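Local coordinates for acyl-CoA dehydrogenase (Mycobacterium thermoresistibile, PDB 3PFD), which catalyses the flavin-dependent oxidation of saturated acyl-CoA to 2,3-dehydroacyl-CoA in fatty acid metabolism, passing the electrons on to an acceptor, at residues 187-199 and 237-249. Numbering follows the deposited sequence.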
loop_
_atom_site.group_PDB
_atom_site.type_symbol
_atom_site.label_atom_id
_atom_site.label_comp_id
_atom_site.label_asym_id
_atom_site.label_seq_id
_atom_site.Cartn_x
_atom_site.Cartn_y
_atom_site.Cartn_z
ATOM N N PRO C 187 41.961 10.703 11.803
ATOM C CA PRO C 187 40.955 11.649 11.320
ATOM C C PRO C 187 41.106 11.977 9.839
ATOM O O PRO C 187 40.114 12.248 9.176
ATOM C CB PRO C 187 41.215 12.898 12.166
ATOM C CG PRO C 187 41.817 12.375 13.435
ATOM C CD PRO C 187 42.605 11.163 13.055
ATOM N N ASP C 188 42.351 11.947 9.365
ATOM C CA ASP C 188 42.730 12.191 7.977
ATOM C C ASP C 188 42.330 11.106 6.991
ATOM O O ASP C 188 42.300 11.355 5.796
ATOM C CB ASP C 188 44.257 12.293 7.886
ATOM C CG ASP C 188 44.747 13.707 7.783
ATOM O OD1 ASP C 188 45.592 13.954 6.900
ATOM O OD2 ASP C 188 44.313 14.569 8.573
ATOM N N LYS C 189 42.105 9.891 7.471
ATOM C CA LYS C 189 41.906 8.781 6.569
ATOM C C LYS C 189 40.445 8.442 6.362
ATOM O O LYS C 189 40.139 7.443 5.724
ATOM C CB LYS C 189 42.697 7.553 7.009
ATOM C CG LYS C 189 44.170 7.693 6.817
ATOM C CD LYS C 189 44.894 6.361 6.897
ATOM C CE LYS C 189 46.405 6.593 6.868
ATOM N NZ LYS C 189 47.165 5.334 7.127
ATOM N N GLY C 190 39.548 9.277 6.882
ATOM C CA GLY C 190 38.110 9.084 6.705
ATOM C C GLY C 190 37.641 7.746 7.246
ATOM O O GLY C 190 38.029 7.354 8.341
ATOM N N ALA C 191 36.830 7.030 6.468
ATOM C CA ALA C 191 36.403 5.673 6.847
ATOM C C ALA C 191 37.563 4.658 6.888
ATOM O O ALA C 191 37.442 3.622 7.534
ATOM C CB ALA C 191 35.283 5.168 5.936
ATOM N N ASN C 192 38.675 4.961 6.215
ATOM C CA ASN C 192 39.872 4.119 6.281
ATOM C C ASN C 192 40.755 4.436 7.493
ATOM O O ASN C 192 41.834 3.854 7.650
ATOM C CB ASN C 192 40.695 4.215 4.980
ATOM C CG ASN C 192 40.271 3.190 3.930
ATOM O OD1 ASN C 192 39.888 2.075 4.262
ATOM N ND2 ASN C 192 40.359 3.567 2.654
ATOM N N GLY C 193 40.288 5.351 8.340
ATOM C CA GLY C 193 40.982 5.712 9.574
ATOM C C GLY C 193 40.186 5.359 10.805
ATOM O O GLY C 193 40.430 5.904 11.871
ATOM N N ILE C 194 39.237 4.429 10.662
ATOM C CA ILE C 194 38.473 3.900 11.807
ATOM C C ILE C 194 39.034 2.559 12.249
ATOM O O ILE C 194 39.347 1.719 11.418
ATOM C CB ILE C 194 36.950 3.705 11.484
ATOM C CG1 ILE C 194 36.325 4.976 10.897
ATOM C CG2 ILE C 194 36.165 3.167 12.708
ATOM C CD1 ILE C 194 35.961 6.012 11.865
ATOM N N SER C 195 39.127 2.348 13.555
ATOM C CA SER C 195 39.482 1.033 14.059
ATOM C C SER C 195 38.434 0.471 15.027
ATOM O O SER C 195 37.551 1.188 15.502
ATOM C CB SER C 195 40.886 1.044 14.681
ATOM O OG SER C 195 41.821 1.522 13.738
ATOM N N ALA C 196 38.544 -0.823 15.306
ATOM C CA ALA C 196 37.606 -1.509 16.197
ATOM C C ALA C 196 38.359 -2.195 17.341
ATOM O O ALA C 196 39.401 -2.824 17.112
ATOM C CB ALA C 196 36.768 -2.507 15.410
ATOM N N PHE C 197 37.817 -2.064 18.559
ATOM C CA PHE C 197 38.450 -2.564 19.781
ATOM C C PHE C 197 37.471 -3.288 20.697
ATOM O O PHE C 197 36.277 -2.938 20.776
ATOM C CB PHE C 197 39.058 -1.413 20.590
ATOM C CG PHE C 197 39.949 -0.504 19.794
ATOM C CD1 PHE C 197 41.331 -0.715 19.760
ATOM C CD2 PHE C 197 39.411 0.577 19.084
ATOM C CE1 PHE C 197 42.167 0.145 19.025
ATOM C CE2 PHE C 197 40.232 1.432 18.329
ATOM C CZ PHE C 197 41.605 1.220 18.297
ATOM N N MET C 198 37.982 -4.286 21.416
ATOM C CA MET C 198 37.198 -4.943 22.466
ATOM C C MET C 198 37.475 -4.252 23.785
ATOM O O MET C 198 38.624 -4.211 24.251
ATOM C CB MET C 198 37.532 -6.431 22.585
ATOM C CG MET C 198 37.165 -7.273 21.375
ATOM S SD MET C 198 35.474 -7.095 20.761
ATOM C CE MET C 198 34.467 -7.523 22.199
ATOM N N VAL C 199 36.415 -3.694 24.366
ATOM C CA VAL C 199 36.485 -2.999 25.633
ATOM C C VAL C 199 35.696 -3.798 26.677
ATOM O O VAL C 199 34.602 -4.308 26.390
ATOM C CB VAL C 199 35.934 -1.537 25.521
ATOM C CG1 VAL C 199 35.899 -0.854 26.900
ATOM C CG2 VAL C 199 36.764 -0.680 24.513
ATOM N N ILE C 237 42.679 -4.462 19.809
ATOM C CA ILE C 237 42.269 -4.069 18.458
ATOM C C ILE C 237 41.844 -5.296 17.666
ATOM O O ILE C 237 42.450 -6.360 17.787
ATOM C CB ILE C 237 43.364 -3.212 17.726
ATOM C CG1 ILE C 237 42.810 -2.580 16.441
ATOM C CG2 ILE C 237 44.668 -4.010 17.470
ATOM C CD1 ILE C 237 43.621 -1.384 15.947
ATOM N N ILE C 238 40.767 -5.152 16.896
ATOM C CA ILE C 238 40.277 -6.209 16.032
ATOM C C ILE C 238 40.819 -5.944 14.630
ATOM O O ILE C 238 40.498 -4.915 14.008
ATOM C CB ILE C 238 38.731 -6.241 16.008
ATOM C CG1 ILE C 238 38.177 -6.265 17.442
ATOM C CG2 ILE C 238 38.228 -7.418 15.175
ATOM C CD1 ILE C 238 36.744 -5.791 17.556
ATOM N N GLY C 239 41.655 -6.869 14.149
ATOM C CA GLY C 239 42.318 -6.722 12.849
ATOM C C GLY C 239 43.207 -5.492 12.800
ATOM O O GLY C 239 43.614 -4.972 13.838
ATOM N N GLU C 240 43.493 -5.016 11.593
ATOM C CA GLU C 240 44.495 -3.966 11.405
ATOM C C GLU C 240 43.934 -2.595 11.727
ATOM O O GLU C 240 42.733 -2.387 11.575
ATOM C CB GLU C 240 45.017 -3.984 9.966
ATOM C CG GLU C 240 45.951 -5.141 9.657
ATOM C CD GLU C 240 47.201 -5.137 10.524
ATOM O OE1 GLU C 240 47.585 -4.057 11.022
ATOM O OE2 GLU C 240 47.806 -6.215 10.717
ATOM N N PRO C 241 44.794 -1.654 12.182
ATOM C CA PRO C 241 44.335 -0.269 12.290
ATOM C C PRO C 241 43.686 0.205 10.994
ATOM O O PRO C 241 44.209 -0.042 9.913
ATOM C CB PRO C 241 45.630 0.513 12.534
ATOM C CG PRO C 241 46.495 -0.448 13.256
ATOM C CD PRO C 241 46.181 -1.805 12.678
ATOM N N GLY C 242 42.545 0.871 11.114
ATOM C CA GLY C 242 41.895 1.453 9.946
ATOM C C GLY C 242 40.959 0.534 9.171
ATOM O O GLY C 242 40.486 0.903 8.103
ATOM N N THR C 243 40.705 -0.664 9.686
ATOM C CA THR C 243 39.779 -1.600 9.025
ATOM C C THR C 243 38.465 -1.740 9.801
ATOM O O THR C 243 37.656 -2.610 9.489
ATOM C CB THR C 243 40.411 -3.014 8.822
ATOM O OG1 THR C 243 40.772 -3.571 10.098
ATOM C CG2 THR C 243 41.647 -2.927 7.937
ATOM N N GLY C 244 38.282 -0.883 10.817
ATOM C CA GLY C 244 37.129 -0.939 11.720
ATOM C C GLY C 244 35.793 -0.660 11.047
ATOM O O GLY C 244 34.804 -1.296 11.364
ATOM N N PHE C 245 35.765 0.276 10.099
ATOM C CA PHE C 245 34.528 0.536 9.382
ATOM C C PHE C 245 34.181 -0.597 8.431
ATOM O O PHE C 245 33.034 -1.048 8.410
ATOM C CB PHE C 245 34.544 1.879 8.661
ATOM C CG PHE C 245 33.174 2.372 8.312
ATOM C CD1 PHE C 245 32.292 2.797 9.326
ATOM C CD2 PHE C 245 32.743 2.389 6.988
ATOM C CE1 PHE C 245 31.007 3.238 9.013
ATOM C CE2 PHE C 245 31.480 2.832 6.665
ATOM C CZ PHE C 245 30.607 3.262 7.683
ATOM N N LYS C 246 35.164 -1.061 7.665
ATOM C CA LYS C 246 35.030 -2.272 6.844
ATOM C C LYS C 246 34.475 -3.462 7.650
ATOM O O LYS C 246 33.577 -4.158 7.189
ATOM C CB LYS C 246 36.376 -2.649 6.196
ATOM N N THR C 247 35.002 -3.678 8.854
ATOM C CA THR C 247 34.531 -4.756 9.731
ATOM C C THR C 247 33.090 -4.487 10.229
ATOM O O THR C 247 32.277 -5.415 10.355
ATOM C CB THR C 247 35.524 -4.958 10.892
ATOM O OG1 THR C 247 36.772 -5.427 10.358
ATOM C CG2 THR C 247 35.019 -5.972 11.883
ATOM N N ALA C 248 32.773 -3.216 10.471
ATOM C CA ALA C 248 31.403 -2.795 10.795
ATOM C C ALA C 248 30.430 -3.139 9.668
ATOM O O ALA C 248 29.361 -3.690 9.919
ATOM C CB ALA C 248 31.350 -1.294 11.114
ATOM N N LEU C 249 30.816 -2.843 8.427
ATOM C CA LEU C 249 29.976 -3.138 7.266
ATOM C C LEU C 249 29.785 -4.642 7.070
ATOM O O LEU C 249 28.683 -5.102 6.787
ATOM C CB LEU C 249 30.563 -2.526 6.000
ATOM C CG LEU C 249 30.696 -1.002 5.894
ATOM C CD1 LEU C 249 31.209 -0.637 4.483
ATOM C CD2 LEU C 249 29.353 -0.291 6.224
HETATM O O HOH W 1 37.689 1.064 8.062
HETATM O O HOH W 2 41.304 0.421 5.456
HETATM O O HOH W 3 40.669 -2.111 13.796
#
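Strand 194-199 crosses the start of helix 244-249 at 68° between the chain directions and then runs antiparallel to Ile-237 and Ile-238, where Ile-238 N donates an almost straight bond to Ala-196 O (2.7 Å) and Phe-197 and Ile-237 form a non-hydrogen-bonded pair. With no side chain on Gly-244, its CA packs directly on the strand backbone, 3.8 Å from Ser-195 C. Its N donates to Ile-194 O at 2.9 Å, from above the carbonyl plane. Next along the strand, a chi1 of -56° swings Ser-195 OG beside its own backbone N, where it accepts from Gly-242 N at 2.8 Å; Thr-185 OG1 is its second partner. The Ile-237 side chain crosses that of Phe-197 obliquely, CD1 3.7 Å from CE1; Trp-161 meets that ring edge-to-face. On the face carrying Ala-196 and Ile-238, Ile-238 CD1 touches Met-198 SD (3.7 Å) and Ala-196 CB. One water bridges Ala-191 O, Gly-242 O and Phe-245 N, and another joins Ala-196 N to the carbonyls of Ile-238 and Glu-240. As a worked example of a domain junction, the contact joins the beta-sheet middle domain to the helical C-terminal domain: the amides of Gly-242, Gly-244 and Phe-245 find Ser-195 OG, Ile-194 O and a water.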